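Local structure of shikimate dehydrogenase-like protein HI_0607 (Haemophilus influenzae, 1NPY) at residues D29-N34 with Q253-E258; K50-L55 with G95-Y100; P72-I77 with E85-I90; V108-K113 with I239-V244; K132-A137 with V180-I185. The protein catalyses the NADP(+)-dependent oxidation of shikimate to 3-dehydroshikimate in vitro, but far less actively than classical shikimate dehydrogenases, so that its biological substrate may be another compound. All coordinates share one frame; numbering follows the deposited sequence.

Overall arrangement
From the N terminus, the chain first opens contact 1 at the end of helix 19-31, and this closes only at 253-258, so the other four contacts all fall within its span. Contact 2 opens on helix 45-55 and encloses contact 3 before closing on strand 96-100; the two touch and both reach the same mixed sheet of the substrate-binding domain. Contact 4 opens next, on helix 102-113, and encloses contact 5, which joins helix 131-140 to strand 178-181 in the nucleotide-binding domain. Contact 4 then closes on helix 235-251, pairing the two helices that link the domains. No contacts cross: the chain leaves the first domain, builds the second and returns.

Contact 1: residues D29-N34 with Q253-E258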
# COMPACT_ATOMS: atom_id res chain seq x y z
N ASP A 29 -22.44 -4.63 4.93
CA ASP A 29 -23.77 -4.20 5.30
C ASP A 29 -24.43 -3.38 4.19
O ASP A 29 -25.58 -3.66 3.82
CB ASP A 29 -23.69 -3.47 6.64
CG ASP A 29 -25.05 -2.97 7.05
OD1 ASP A 29 -25.90 -3.84 7.34
OD2 ASP A 29 -25.33 -1.76 7.06
N LYS A 30 -23.73 -2.36 3.70
CA LYS A 30 -24.28 -1.44 2.71
C LYS A 30 -24.58 -2.14 1.39
O LYS A 30 -25.53 -1.73 0.70
CB LYS A 30 -23.38 -0.22 2.48
CG LYS A 30 -23.24 0.69 3.71
CD LYS A 30 -24.53 1.48 3.93
CE LYS A 30 -24.47 2.48 5.06
NZ LYS A 30 -25.43 3.58 4.75
N LEU A 31 -23.80 -3.15 1.04
CA LEU A 31 -23.96 -3.86 -0.23
C LEU A 31 -24.81 -5.13 -0.17
O LEU A 31 -25.02 -5.78 -1.20
CB LEU A 31 -22.59 -4.19 -0.84
CG LEU A 31 -21.82 -3.04 -1.51
CD1 LEU A 31 -20.54 -3.57 -2.15
CD2 LEU A 31 -22.64 -2.38 -2.59
N GLY A 32 -25.33 -5.47 1.01
CA GLY A 32 -26.15 -6.65 1.18
C GLY A 32 -25.40 -7.95 0.96
O GLY A 32 -25.96 -8.91 0.45
N LEU A 33 -24.13 -7.97 1.35
CA LEU A 33 -23.30 -9.17 1.23
C LEU A 33 -23.23 -9.99 2.51
O LEU A 33 -23.04 -9.45 3.60
CB LEU A 33 -21.87 -8.79 0.87
CG LEU A 33 -21.63 -8.36 -0.57
CD1 LEU A 33 -20.43 -7.47 -0.77
CD2 LEU A 33 -21.48 -9.58 -1.47
N ASN A 34 -23.42 -11.30 2.36
CA ASN A 34 -23.39 -12.22 3.49
C ASN A 34 -21.97 -12.66 3.82
O ASN A 34 -21.55 -13.79 3.54
CB ASN A 34 -24.24 -13.46 3.19
CG ASN A 34 -24.47 -14.31 4.43
OD1 ASN A 34 -24.33 -13.82 5.55
ND2 ASN A 34 -24.86 -15.56 4.22
N GLN A 253 -17.47 -7.52 -6.07
CA GLN A 253 -18.11 -6.22 -6.18
C GLN A 253 -17.14 -5.09 -5.81
O GLN A 253 -16.53 -5.11 -4.74
CB GLN A 253 -19.33 -6.12 -5.27
CG GLN A 253 -20.52 -6.95 -5.76
CD GLN A 253 -21.79 -6.76 -4.94
OE1 GLN A 253 -22.19 -5.62 -4.70
NE2 GLN A 253 -22.47 -7.86 -4.62
N ARG A 254 -17.08 -4.09 -6.67
CA ARG A 254 -16.38 -2.84 -6.41
C ARG A 254 -17.41 -1.87 -5.84
O ARG A 254 -18.39 -1.52 -6.52
CB ARG A 254 -15.79 -2.28 -7.72
CG ARG A 254 -15.01 -0.99 -7.58
CD ARG A 254 -14.39 -0.52 -8.88
NE ARG A 254 -13.50 -1.51 -9.50
CZ ARG A 254 -12.89 -1.41 -10.68
NH1 ARG A 254 -13.07 -0.38 -11.49
NH2 ARG A 254 -12.10 -2.39 -11.12
N PRO A 255 -17.24 -1.42 -4.61
CA PRO A 255 -18.18 -0.43 -4.08
C PRO A 255 -18.02 0.88 -4.83
O PRO A 255 -16.93 1.17 -5.32
CB PRO A 255 -17.80 -0.29 -2.60
CG PRO A 255 -16.91 -1.40 -2.36
CD PRO A 255 -16.19 -1.75 -3.63
N SER A 256 -19.10 1.64 -4.88
CA SER A 256 -19.10 2.98 -5.46
C SER A 256 -18.16 3.90 -4.70
O SER A 256 -17.90 3.70 -3.52
CB SER A 256 -20.49 3.61 -5.36
OG SER A 256 -20.84 3.91 -4.01
N ASP A 257 -17.75 4.95 -5.40
CA ASP A 257 -16.89 5.97 -4.80
C ASP A 257 -17.58 6.58 -3.59
O ASP A 257 -16.92 6.86 -2.59
CB ASP A 257 -16.56 7.07 -5.81
CG ASP A 257 -15.72 6.59 -6.97
OD1 ASP A 257 -14.94 5.62 -6.84
OD2 ASP A 257 -15.80 7.22 -8.03
N GLU A 258 -18.90 6.78 -3.66
CA GLU A 258 -19.63 7.37 -2.54
C GLU A 258 -19.57 6.47 -1.32
O GLU A 258 -19.23 6.94 -0.23
CB GLU A 258 -21.08 7.72 -2.88
CG GLU A 258 -21.89 8.22 -1.69
CD GLU A 258 -23.30 8.69 -2.02
OE1 GLU A 258 -23.73 8.62 -3.19
OE2 GLU A 258 -23.95 9.18 -1.06
O HOH W 1 -24.65 -4.85 -3.80
O HOH W 2 -25.01 -8.22 -2.75
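Leu31 and Leu33 meet the Gln253 side chain from different sides, each taking one end of its terminal amide. The oxygen end lies by Leu31, with OE1 3.7 Å from Leu31 CD1, and the two side chains run antiparallel as they pass. The nitrogen end faces Leu33, whose CD2 is 3.7 Å from Gln253 NE2; here the side chains approach head on. An extended chain beyond CG (chi2 -174°) carries the amide across to the two leucines, a span that suits glutamine. Its polar atoms do not bond directly to the other segment. Instead, one water donates to Leu31 O at 2.8 Å and to Gln253 OE1 at 2.7 Å. A second water also donates to Leu31 O and accepts from Gln253 NE2 at 3.2 Å. Two waters therefore grip the carbonyl of Leu31, near the end of a helix where in-helix partners run out, one taken up by the amide oxygen and the other by the nitrogen, which is consistent with the way the amide is turned. Gly32 then takes positive phi (66°) in a Schellman motif, a conformation that glycine adopts easily. Pro255 adds an apolar ring carbon, CG, 4.2 Å from Leu31 CD1, and its fixed phi suits the extended approach to Ser256, the N-cap of helix 257-268. The contact thus joins the C-terminal end of helix 19-31 to the link between the last two helices. Phe247 of helix 235-251 packs against Leu31, Leu33 and Pro255, Leu259 of helix 257-268 touches Leu31, and Asn34 pairs through its backbone with Gln7 of strand 7-12.

Contact 2: residues K50-L55 with G95-Y100; sequences KGVRAL and GFLRAY
Arg53, on helix 45-55, reaches the tight turn of a beta hairpin, strands 89-93 and 96-100, in the mixed beta sheet of the substrate-binding domain. Its NE donates to Gly95 O at 2.9 Å; the oxygen lies in the guanidinium plane, at its edge, though the N-H...O angle of 140° leaves the bond bent. Leu97 covers one face of the same group, with CD1 3.6 Å from Arg53 NH2 and displaced from the centre of the group. The bend at chi3 (-62°) turns the guanidinium out of the line of its extended chain. Further out, NH2 forms a salt bridge with Asp75 and a hydrogen bond with Phe73 O; with the edge bond and the methyl over the face, these limit how the group can turn. Asp75 OD2 also accepts from Leu97 N, so one carboxylate positions both the arginine and the backbone of strand 96-100. Gly95 fits the turn because at phi 95° a CB would collide with the preceding carbonyl oxygen. Leucine suits position 97, where a buried branched side chain packs between sheet and helix: its CD2 meets Val52 CG1 at 4.5 Å.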
# COMPACT_ATOMS: atom_id res chain seq x y z
N LYS A 50 -2.59 -22.72 6.33
CA LYS A 50 -3.25 -24.00 6.12
C LYS A 50 -4.66 -24.04 6.72
O LYS A 50 -5.51 -24.75 6.19
CB LYS A 50 -2.40 -25.18 6.62
CG LYS A 50 -1.13 -25.40 5.79
CD LYS A 50 -0.20 -26.43 6.41
CE LYS A 50 0.95 -26.69 5.45
NZ LYS A 50 1.88 -27.72 6.01
N GLY A 51 -4.89 -23.31 7.80
CA GLY A 51 -6.20 -23.12 8.41
C GLY A 51 -7.20 -22.36 7.56
O GLY A 51 -8.37 -22.77 7.49
N VAL A 52 -6.74 -21.29 6.92
CA VAL A 52 -7.55 -20.48 6.02
C VAL A 52 -8.09 -21.41 4.95
O VAL A 52 -9.28 -21.44 4.67
CB VAL A 52 -6.71 -19.34 5.37
CG1 VAL A 52 -7.35 -18.73 4.11
CG2 VAL A 52 -6.38 -18.28 6.39
N ARG A 53 -7.23 -22.23 4.36
CA ARG A 53 -7.70 -23.19 3.36
C ARG A 53 -8.67 -24.24 3.91
O ARG A 53 -9.74 -24.45 3.34
CB ARG A 53 -6.52 -23.86 2.64
CG ARG A 53 -6.96 -24.89 1.61
CD ARG A 53 -5.84 -25.69 1.06
NE ARG A 53 -4.86 -24.87 0.34
CZ ARG A 53 -3.64 -24.58 0.77
NH1 ARG A 53 -3.20 -25.00 1.94
NH2 ARG A 53 -2.82 -23.85 0.02
N ALA A 54 -8.33 -24.89 5.02
CA ALA A 54 -9.10 -26.00 5.56
C ALA A 54 -10.48 -25.58 6.04
O ALA A 54 -11.44 -26.35 5.90
CB ALA A 54 -8.34 -26.69 6.70
N LEU A 55 -10.59 -24.35 6.52
CA LEU A 55 -11.84 -23.84 7.07
C LEU A 55 -12.70 -23.15 6.03
O LEU A 55 -13.82 -22.77 6.32
CB LEU A 55 -11.56 -22.88 8.21
CG LEU A 55 -10.87 -23.49 9.44
CD1 LEU A 55 -10.50 -22.41 10.42
CD2 LEU A 55 -11.72 -24.54 10.11
N GLY A 95 -10.29 -23.82 -2.18
CA GLY A 95 -9.11 -24.44 -1.64
C GLY A 95 -7.81 -24.06 -2.33
O GLY A 95 -6.77 -24.46 -1.82
N PHE A 96 -7.84 -23.29 -3.42
CA PHE A 96 -6.67 -22.91 -4.20
C PHE A 96 -6.39 -21.46 -3.81
O PHE A 96 -7.22 -20.60 -4.07
CB PHE A 96 -6.96 -23.03 -5.70
CG PHE A 96 -5.76 -22.91 -6.58
CD1 PHE A 96 -4.88 -23.94 -6.79
CD2 PHE A 96 -5.53 -21.71 -7.24
CE1 PHE A 96 -3.78 -23.78 -7.63
CE2 PHE A 96 -4.48 -21.56 -8.08
CZ PHE A 96 -3.60 -22.60 -8.30
N LEU A 97 -5.30 -21.24 -3.08
CA LEU A 97 -4.98 -19.92 -2.56
C LEU A 97 -4.14 -19.10 -3.53
O LEU A 97 -2.95 -19.37 -3.74
CB LEU A 97 -4.23 -20.02 -1.23
CG LEU A 97 -4.89 -20.84 -0.11
CD1 LEU A 97 -4.18 -20.79 1.23
CD2 LEU A 97 -6.32 -20.40 0.08
N ARG A 98 -4.74 -18.02 -4.01
CA ARG A 98 -4.12 -17.11 -4.95
C ARG A 98 -3.68 -15.85 -4.19
O ARG A 98 -4.38 -15.38 -3.28
CB ARG A 98 -5.07 -16.73 -6.09
CG ARG A 98 -5.63 -17.88 -6.91
CD ARG A 98 -6.37 -17.41 -8.16
NE ARG A 98 -6.51 -18.48 -9.17
CZ ARG A 98 -7.57 -19.27 -9.31
NH1 ARG A 98 -8.61 -19.16 -8.52
NH2 ARG A 98 -7.60 -20.18 -10.28
N ALA A 99 -2.48 -15.40 -4.50
CA ALA A 99 -1.79 -14.35 -3.75
C ALA A 99 -1.63 -13.12 -4.63
O ALA A 99 -1.16 -13.25 -5.76
CB ALA A 99 -0.41 -14.83 -3.33
N TYR A 100 -1.88 -11.94 -4.05
CA TYR A 100 -1.77 -10.64 -4.72
C TYR A 100 -1.08 -9.63 -3.80
O TYR A 100 -0.87 -9.86 -2.61
CB TYR A 100 -3.17 -10.08 -5.02
CG TYR A 100 -4.03 -10.99 -5.86
CD1 TYR A 100 -4.11 -10.85 -7.25
CD2 TYR A 100 -4.74 -12.02 -5.27
CE1 TYR A 100 -4.89 -11.73 -7.99
CE2 TYR A 100 -5.55 -12.88 -6.01
CZ TYR A 100 -5.63 -12.72 -7.37
OH TYR A 100 -6.40 -13.60 -8.11

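Contact 3: residues P72-I77 with E85-I90; sequences PFLDEI and ESVNTI
The flat groups lie beside the contact of Leu74 with Val87 and Ile90: the Phe73 ring carries CB of its neighbour Pro72 over the centre of one face, 4.1 Å above the plane. The flat amide of Asn88 has the Thr89 hydroxyl above its carbonyl plane, 59° out of it, donating from OG1 to OD1 at 2.8 Å. The contact itself is made by aliphatic branches. Leu74 and Val87 meet end on, the CD1 methyl of the leucine resting at 4.1 Å from Val87 CG1 and as far from CG2. With CG anti to the carbonyl carbon (chi1 -50°), Leu74 turns its forked end to both partners, and CD2 lies 3.9 Å from Ile90 CD1, the two side chains running nearly perpendicular. Ile77 CD1 completes the cluster at 4.3 Å from Val87 CG2. Leucine suits position 74 because its fork can serve two partners at once, while beta-branched valine and isoleucine suit the extended backbone opposite. The two segments flank strand 96-100 in the mixed sheet of the substrate-binding domain, strand 76-77 on one side and strand 89-93 on the other. Asn88 and Thr89 form a classic beta bulge opposite Tyr100, and a little earlier in the chain Glu85, at positive phi, is the C-prime residue of a Schellman motif ending helix 79-82. Val87 pairs through its backbone with Lys67, inferred to be the proton donor or acceptor, and their side chains lie about 6 Å apart. Ile49 of helix 45-55 touches both Leu74 and Ile90, and Ala99 packs on Leu74 and Val87.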
# COMPACT_ATOMS: atom_id res chain seq x y z
N PRO A 72 5.38 -19.65 0.93
CA PRO A 72 5.56 -21.10 0.71
C PRO A 72 4.27 -21.92 0.82
O PRO A 72 4.18 -23.05 0.34
CB PRO A 72 6.54 -21.48 1.81
CG PRO A 72 7.35 -20.28 2.03
CD PRO A 72 6.31 -19.16 1.96
N PHE A 73 3.25 -21.33 1.43
CA PHE A 73 2.02 -22.05 1.73
C PHE A 73 0.88 -21.74 0.76
O PHE A 73 -0.23 -22.23 0.94
CB PHE A 73 1.65 -21.79 3.19
CG PHE A 73 2.76 -22.16 4.13
CD1 PHE A 73 3.20 -23.48 4.16
CD2 PHE A 73 3.48 -21.18 4.79
CE1 PHE A 73 4.32 -23.81 4.90
CE2 PHE A 73 4.55 -21.52 5.57
CZ PHE A 73 4.97 -22.84 5.61
N LEU A 74 1.15 -20.90 -0.22
CA LEU A 74 0.14 -20.47 -1.18
C LEU A 74 0.30 -21.24 -2.48
O LEU A 74 1.36 -21.78 -2.81
CB LEU A 74 0.24 -18.97 -1.46
CG LEU A 74 0.30 -18.17 -0.16
CD1 LEU A 74 0.49 -16.71 -0.48
CD2 LEU A 74 -0.94 -18.42 0.65
N ASP A 75 -0.79 -21.28 -3.23
CA ASP A 75 -0.83 -22.07 -4.45
C ASP A 75 -0.41 -21.34 -5.73
O ASP A 75 0.12 -21.95 -6.66
CB ASP A 75 -2.21 -22.70 -4.60
CG ASP A 75 -2.54 -23.62 -3.45
OD1 ASP A 75 -1.78 -24.61 -3.27
OD2 ASP A 75 -3.47 -23.41 -2.66
N GLU A 76 -0.65 -20.04 -5.80
CA GLU A 76 -0.37 -19.30 -7.03
C GLU A 76 -0.12 -17.83 -6.72
O GLU A 76 -0.99 -17.16 -6.16
CB GLU A 76 -1.60 -19.41 -7.92
CG GLU A 76 -1.44 -18.84 -9.32
CD GLU A 76 -2.70 -19.07 -10.12
OE1 GLU A 76 -3.67 -18.30 -9.95
OE2 GLU A 76 -2.76 -20.05 -10.89
N ILE A 77 1.08 -17.37 -7.03
CA ILE A 77 1.49 -16.00 -6.75
C ILE A 77 1.25 -15.21 -8.02
O ILE A 77 1.87 -15.45 -9.06
CB ILE A 77 2.97 -15.92 -6.34
CG1 ILE A 77 3.33 -16.94 -5.26
CG2 ILE A 77 3.34 -14.51 -5.89
CD1 ILE A 77 2.75 -16.68 -3.92
N GLU A 85 7.94 -9.63 -4.71
CA GLU A 85 8.10 -10.84 -3.90
C GLU A 85 7.58 -10.67 -2.48
O GLU A 85 8.24 -10.93 -1.48
CB GLU A 85 9.54 -11.37 -3.98
CG GLU A 85 9.94 -11.78 -5.39
CD GLU A 85 9.12 -12.86 -6.09
OE1 GLU A 85 9.26 -12.97 -7.34
OE2 GLU A 85 8.33 -13.63 -5.49
N SER A 86 6.34 -10.19 -2.39
CA SER A 86 5.70 -9.93 -1.10
C SER A 86 4.20 -9.99 -1.32
O SER A 86 3.72 -9.39 -2.27
CB SER A 86 6.04 -8.51 -0.63
OG SER A 86 5.65 -8.28 0.71
N VAL A 87 3.46 -10.63 -0.41
CA VAL A 87 2.02 -10.84 -0.50
C VAL A 87 1.30 -10.06 0.59
O VAL A 87 1.70 -10.13 1.76
CB VAL A 87 1.69 -12.33 -0.33
CG1 VAL A 87 0.20 -12.60 -0.22
CG2 VAL A 87 2.23 -13.10 -1.53
N ASN A 88 0.24 -9.34 0.24
CA ASN A 88 -0.61 -8.70 1.25
C ASN A 88 -2.07 -9.14 1.16
O ASN A 88 -2.93 -8.71 1.92
CB ASN A 88 -0.46 -7.19 1.24
CG ASN A 88 -1.42 -6.52 0.26
OD1 ASN A 88 -1.73 -7.14 -0.75
ND2 ASN A 88 -1.89 -5.30 0.57
N THR A 89 -2.37 -10.06 0.25
CA THR A 89 -3.74 -10.49 -0.01
C THR A 89 -3.80 -11.94 -0.47
O THR A 89 -3.07 -12.29 -1.39
CB THR A 89 -4.37 -9.69 -1.16
OG1 THR A 89 -4.27 -8.30 -0.83
CG2 THR A 89 -5.84 -9.98 -1.26
N ILE A 90 -4.63 -12.76 0.18
CA ILE A 90 -4.87 -14.13 -0.27
C ILE A 90 -6.36 -14.30 -0.55
O ILE A 90 -7.19 -13.90 0.27
CB ILE A 90 -4.43 -15.12 0.84
CG1 ILE A 90 -2.96 -14.92 1.21
CG2 ILE A 90 -4.70 -16.54 0.41
CD1 ILE A 90 -2.61 -15.47 2.55

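Contact 4: residues V108-K113 with I239-V244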
# COMPACT_ATOMS: atom_id res chain seq x y z
N VAL A 108 0.04 1.63 -8.76
CA VAL A 108 -0.13 1.64 -10.22
C VAL A 108 -1.41 2.39 -10.59
O VAL A 108 -1.41 3.20 -11.52
CB VAL A 108 -0.19 0.21 -10.78
CG1 VAL A 108 -0.61 0.22 -12.26
CG2 VAL A 108 1.14 -0.52 -10.62
N LYS A 109 -2.51 2.09 -9.91
CA LYS A 109 -3.76 2.80 -10.11
C LYS A 109 -3.73 4.30 -9.86
O LYS A 109 -4.33 5.07 -10.61
CB LYS A 109 -4.93 2.15 -9.35
CG LYS A 109 -5.33 0.78 -9.90
CD LYS A 109 -6.68 0.29 -9.41
CE LYS A 109 -7.28 -0.87 -10.23
NZ LYS A 109 -6.81 -0.91 -11.64
N LEU A 110 -3.04 4.74 -8.80
CA LEU A 110 -2.91 6.16 -8.52
C LEU A 110 -2.03 6.90 -9.52
O LEU A 110 -2.31 8.06 -9.87
CB LEU A 110 -2.39 6.34 -7.10
CG LEU A 110 -3.41 5.94 -6.03
CD1 LEU A 110 -2.71 5.70 -4.71
CD2 LEU A 110 -4.46 7.05 -5.88
N ILE A 111 -0.99 6.24 -10.02
CA ILE A 111 -0.13 6.82 -11.04
C ILE A 111 -1.02 7.14 -12.24
O ILE A 111 -0.97 8.23 -12.81
CB ILE A 111 1.03 5.87 -11.41
CG1 ILE A 111 2.09 5.92 -10.30
CG2 ILE A 111 1.71 6.24 -12.72
CD1 ILE A 111 3.12 4.78 -10.36
N GLU A 112 -1.83 6.17 -12.62
CA GLU A 112 -2.78 6.36 -13.71
C GLU A 112 -3.83 7.43 -13.40
O GLU A 112 -4.08 8.33 -14.20
CB GLU A 112 -3.45 5.04 -14.05
CG GLU A 112 -4.42 5.20 -15.22
CD GLU A 112 -4.88 3.87 -15.77
OE1 GLU A 112 -6.02 3.46 -15.46
OE2 GLU A 112 -4.11 3.24 -16.54
N LYS A 113 -4.46 7.33 -12.24
CA LYS A 113 -5.52 8.25 -11.86
C LYS A 113 -5.09 9.71 -11.94
O LYS A 113 -5.82 10.56 -12.45
CB LYS A 113 -6.00 7.96 -10.44
CG LYS A 113 -7.09 8.91 -10.02
CD LYS A 113 -7.72 8.48 -8.70
CE LYS A 113 -8.62 9.59 -8.19
NZ LYS A 113 -9.53 9.00 -7.17
N ILE A 239 -4.05 3.60 1.38
CA ILE A 239 -4.62 2.62 2.31
C ILE A 239 -6.03 2.25 1.89
O ILE A 239 -6.42 1.08 1.94
CB ILE A 239 -4.62 3.14 3.75
CG1 ILE A 239 -3.19 3.25 4.25
CG2 ILE A 239 -5.39 2.22 4.68
CD1 ILE A 239 -3.09 3.78 5.65
N VAL A 240 -6.79 3.27 1.50
CA VAL A 240 -8.15 3.00 1.08
C VAL A 240 -8.23 2.18 -0.20
O VAL A 240 -8.98 1.20 -0.27
CB VAL A 240 -8.99 4.30 0.97
CG1 VAL A 240 -10.36 3.95 0.35
CG2 VAL A 240 -9.15 4.93 2.34
N LEU A 241 -7.44 2.51 -1.22
CA LEU A 241 -7.55 1.84 -2.50
C LEU A 241 -7.04 0.41 -2.36
O LEU A 241 -7.64 -0.49 -2.95
CB LEU A 241 -6.76 2.58 -3.59
CG LEU A 241 -6.86 2.03 -5.01
CD1 LEU A 241 -8.31 1.80 -5.40
CD2 LEU A 241 -6.16 3.03 -5.95
N GLN A 242 -5.98 0.19 -1.59
CA GLN A 242 -5.50 -1.18 -1.43
C GLN A 242 -6.54 -2.05 -0.75
O GLN A 242 -6.73 -3.19 -1.17
CB GLN A 242 -4.16 -1.30 -0.73
CG GLN A 242 -4.16 -1.03 0.74
CD GLN A 242 -2.86 -0.52 1.34
OE1 GLN A 242 -2.30 0.47 0.86
NE2 GLN A 242 -2.40 -1.15 2.43
N ALA A 243 -7.30 -1.49 0.19
CA ALA A 243 -8.39 -2.20 0.85
C ALA A 243 -9.58 -2.48 -0.06
O ALA A 243 -10.16 -3.57 -0.06
CB ALA A 243 -8.85 -1.43 2.08
N VAL A 244 -9.96 -1.47 -0.84
CA VAL A 244 -10.98 -1.62 -1.89
C VAL A 244 -10.64 -2.76 -2.85
O VAL A 244 -11.52 -3.52 -3.23
CB VAL A 244 -11.22 -0.29 -2.61
CG1 VAL A 244 -12.07 -0.50 -3.86
CG2 VAL A 244 -11.92 0.67 -1.66
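This is a small helix-to-helix contact in which Leu241 meets Lys109 and Leu110, at the junction of the two domains. Helices 102-113 and 235-251 are the pair through which the chain leaves the substrate-binding domain and returns to it, consistent with the two-domain architecture of shikimate dehydrogenases, in which helices join the domains. The nearest CA atoms, those of Lys109 and Leu241, are 8.6 Å apart, an ordinary distance for packed helices, and Leu241 makes the contact between them. A leucine is fitted to do this: with CG anti to the backbone N (chi1 -176°), Leu241 directs its end at the other helix and presents its CD2 methyl. That methyl touches Lys109 CB at 3.7 Å and Leu110 CG at 4.0 Å, and thus meets two neighbouring residues of the facing helix. Leu110 and Leu241 lie alongside each other, pointing opposite ways. Leu110, buried, has a CB that does not point at the other helix, but its branched end comes nearer. Lys109 does the reverse. Its CB is directed at Leu241 and supplies the apolar contact, whereas its chain leads away, an arrangement that suits an exposed lysine at the margin of a leucine pair. There is no hydrogen bond between the two segments. Around them, Leu110 also touches Val238, and Lys109 touches Glu245, both of helix 235-251. Thr102 OG1, at the start of helix 102-113, is hydrogen-bonded to Gln242 O, while Val240 and Val244 pack on Ile260 of helix 257-268 and Ala243 on Phe19 and Phe23 of helix 19-31.

Contact 5: residues K132-A137 with V180-I185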
# COMPACT_ATOMS: atom_id res chain seq x y z
N LYS A 132 9.60 -0.64 -2.13
CA LYS A 132 9.68 -1.60 -3.22
C LYS A 132 8.43 -1.55 -4.10
O LYS A 132 8.53 -1.46 -5.31
CB LYS A 132 9.99 -2.98 -2.63
CG LYS A 132 10.65 -3.96 -3.55
CD LYS A 132 10.93 -5.23 -2.74
CE LYS A 132 11.51 -6.33 -3.59
NZ LYS A 132 11.81 -7.47 -2.68
N ALA A 133 7.24 -1.50 -3.50
CA ALA A 133 5.97 -1.39 -4.21
C ALA A 133 5.91 -0.12 -5.04
O ALA A 133 5.55 -0.16 -6.21
CB ALA A 133 4.81 -1.40 -3.25
N VAL A 134 6.34 1.00 -4.48
CA VAL A 134 6.41 2.26 -5.22
C VAL A 134 7.35 2.19 -6.43
O VAL A 134 6.96 2.52 -7.56
CB VAL A 134 6.78 3.41 -4.25
CG1 VAL A 134 7.16 4.63 -5.07
CG2 VAL A 134 5.61 3.65 -3.28
N VAL A 135 8.59 1.75 -6.20
CA VAL A 135 9.59 1.68 -7.25
C VAL A 135 9.13 0.76 -8.37
O VAL A 135 9.27 1.09 -9.56
CB VAL A 135 10.96 1.29 -6.69
CG1 VAL A 135 11.98 1.08 -7.82
CG2 VAL A 135 11.45 2.37 -5.75
N ALA A 136 8.58 -0.39 -8.00
CA ALA A 136 8.12 -1.35 -9.01
C ALA A 136 6.93 -0.85 -9.80
O ALA A 136 6.79 -1.13 -11.00
CB ALA A 136 7.79 -2.68 -8.33
N ALA A 137 6.03 -0.15 -9.11
CA ALA A 137 4.87 0.42 -9.77
C ALA A 137 5.26 1.46 -10.79
O ALA A 137 4.71 1.51 -11.90
CB ALA A 137 3.87 0.96 -8.76
N VAL A 180 8.42 11.42 -4.02
CA VAL A 180 7.66 10.42 -3.29
C VAL A 180 8.35 10.14 -1.96
O VAL A 180 9.53 9.80 -1.91
CB VAL A 180 7.53 9.07 -4.05
CG1 VAL A 180 6.53 8.17 -3.39
CG2 VAL A 180 7.22 9.26 -5.52
N ASN A 181 7.59 10.23 -0.87
CA ASN A 181 8.12 9.90 0.44
C ASN A 181 7.61 8.52 0.84
O ASN A 181 6.38 8.29 0.90
CB ASN A 181 7.68 10.89 1.52
CG ASN A 181 8.17 10.45 2.89
OD1 ASN A 181 9.36 10.19 3.06
ND2 ASN A 181 7.29 10.37 3.87
N VAL A 182 8.56 7.63 1.11
CA VAL A 182 8.31 6.31 1.66
C VAL A 182 9.11 6.06 2.96
O VAL A 182 9.35 4.92 3.37
CB VAL A 182 8.57 5.16 0.66
CG1 VAL A 182 7.63 5.26 -0.52
CG2 VAL A 182 10.04 5.08 0.19
N THR A 183 9.48 7.14 3.62
CA THR A 183 10.10 7.06 4.95
C THR A 183 9.04 7.24 6.02
O THR A 183 7.89 7.60 5.73
CB THR A 183 11.16 8.18 5.19
OG1 THR A 183 10.54 9.47 5.21
CG2 THR A 183 12.26 8.29 4.14
N SER A 184 9.44 7.06 7.28
CA SER A 184 8.62 7.47 8.42
C SER A 184 8.58 8.97 8.73
O SER A 184 7.97 9.38 9.72
CB SER A 184 9.11 6.72 9.67
OG SER A 184 10.48 7.05 9.84
N ILE A 185 9.26 9.80 7.94
CA ILE A 185 9.23 11.24 8.14
C ILE A 185 7.78 11.71 7.99
O ILE A 185 7.14 11.37 7.01
CB ILE A 185 10.18 11.98 7.16
CG1 ILE A 185 11.66 11.73 7.47
CG2 ILE A 185 9.92 13.47 7.24
CD1 ILE A 185 12.60 12.12 6.37
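Between Val180 and Val182, the two residues that meet Val134, stands Asn181, whose OD1 is gripped by two donors of one residue. Thr183 OG1 donates to it at 2.6 Å, in the carbonyl plane and on a lone pair, while Thr183 N comes from above that plane at 3.1 Å and closes an Asx turn. Thr183 OG1 in turn accepts from Ile185 N at 3.0 Å, an ST turn, so asparagine and threonine together shape the loop that carries Ser184, which probably binds NADP(+) as in related enzymes. On the side facing the helix the contact is wholly apolar. Val134 holds CG1 anti to the backbone N (chi1 167°) and CG2 anti to the carbonyl carbon, which sends CG1 to within 4.0 Å of Val180 CG1 and CG2 to within 3.8 Å of Val182 CG1. Beta-branched valine suits the strand at 180, and another follows just past its end at 182; a valine on the helix is short enough to pack against both. Helix 131-140 follows the probable glycine-rich dinucleotide-binding turn of the Rossmann fold. Strand 178-181 neighbours strand 122-125 in the parallel sheet, where Val124 touches both Val134 and Val182, and Ile107 of helix 102-113 packs on Val134.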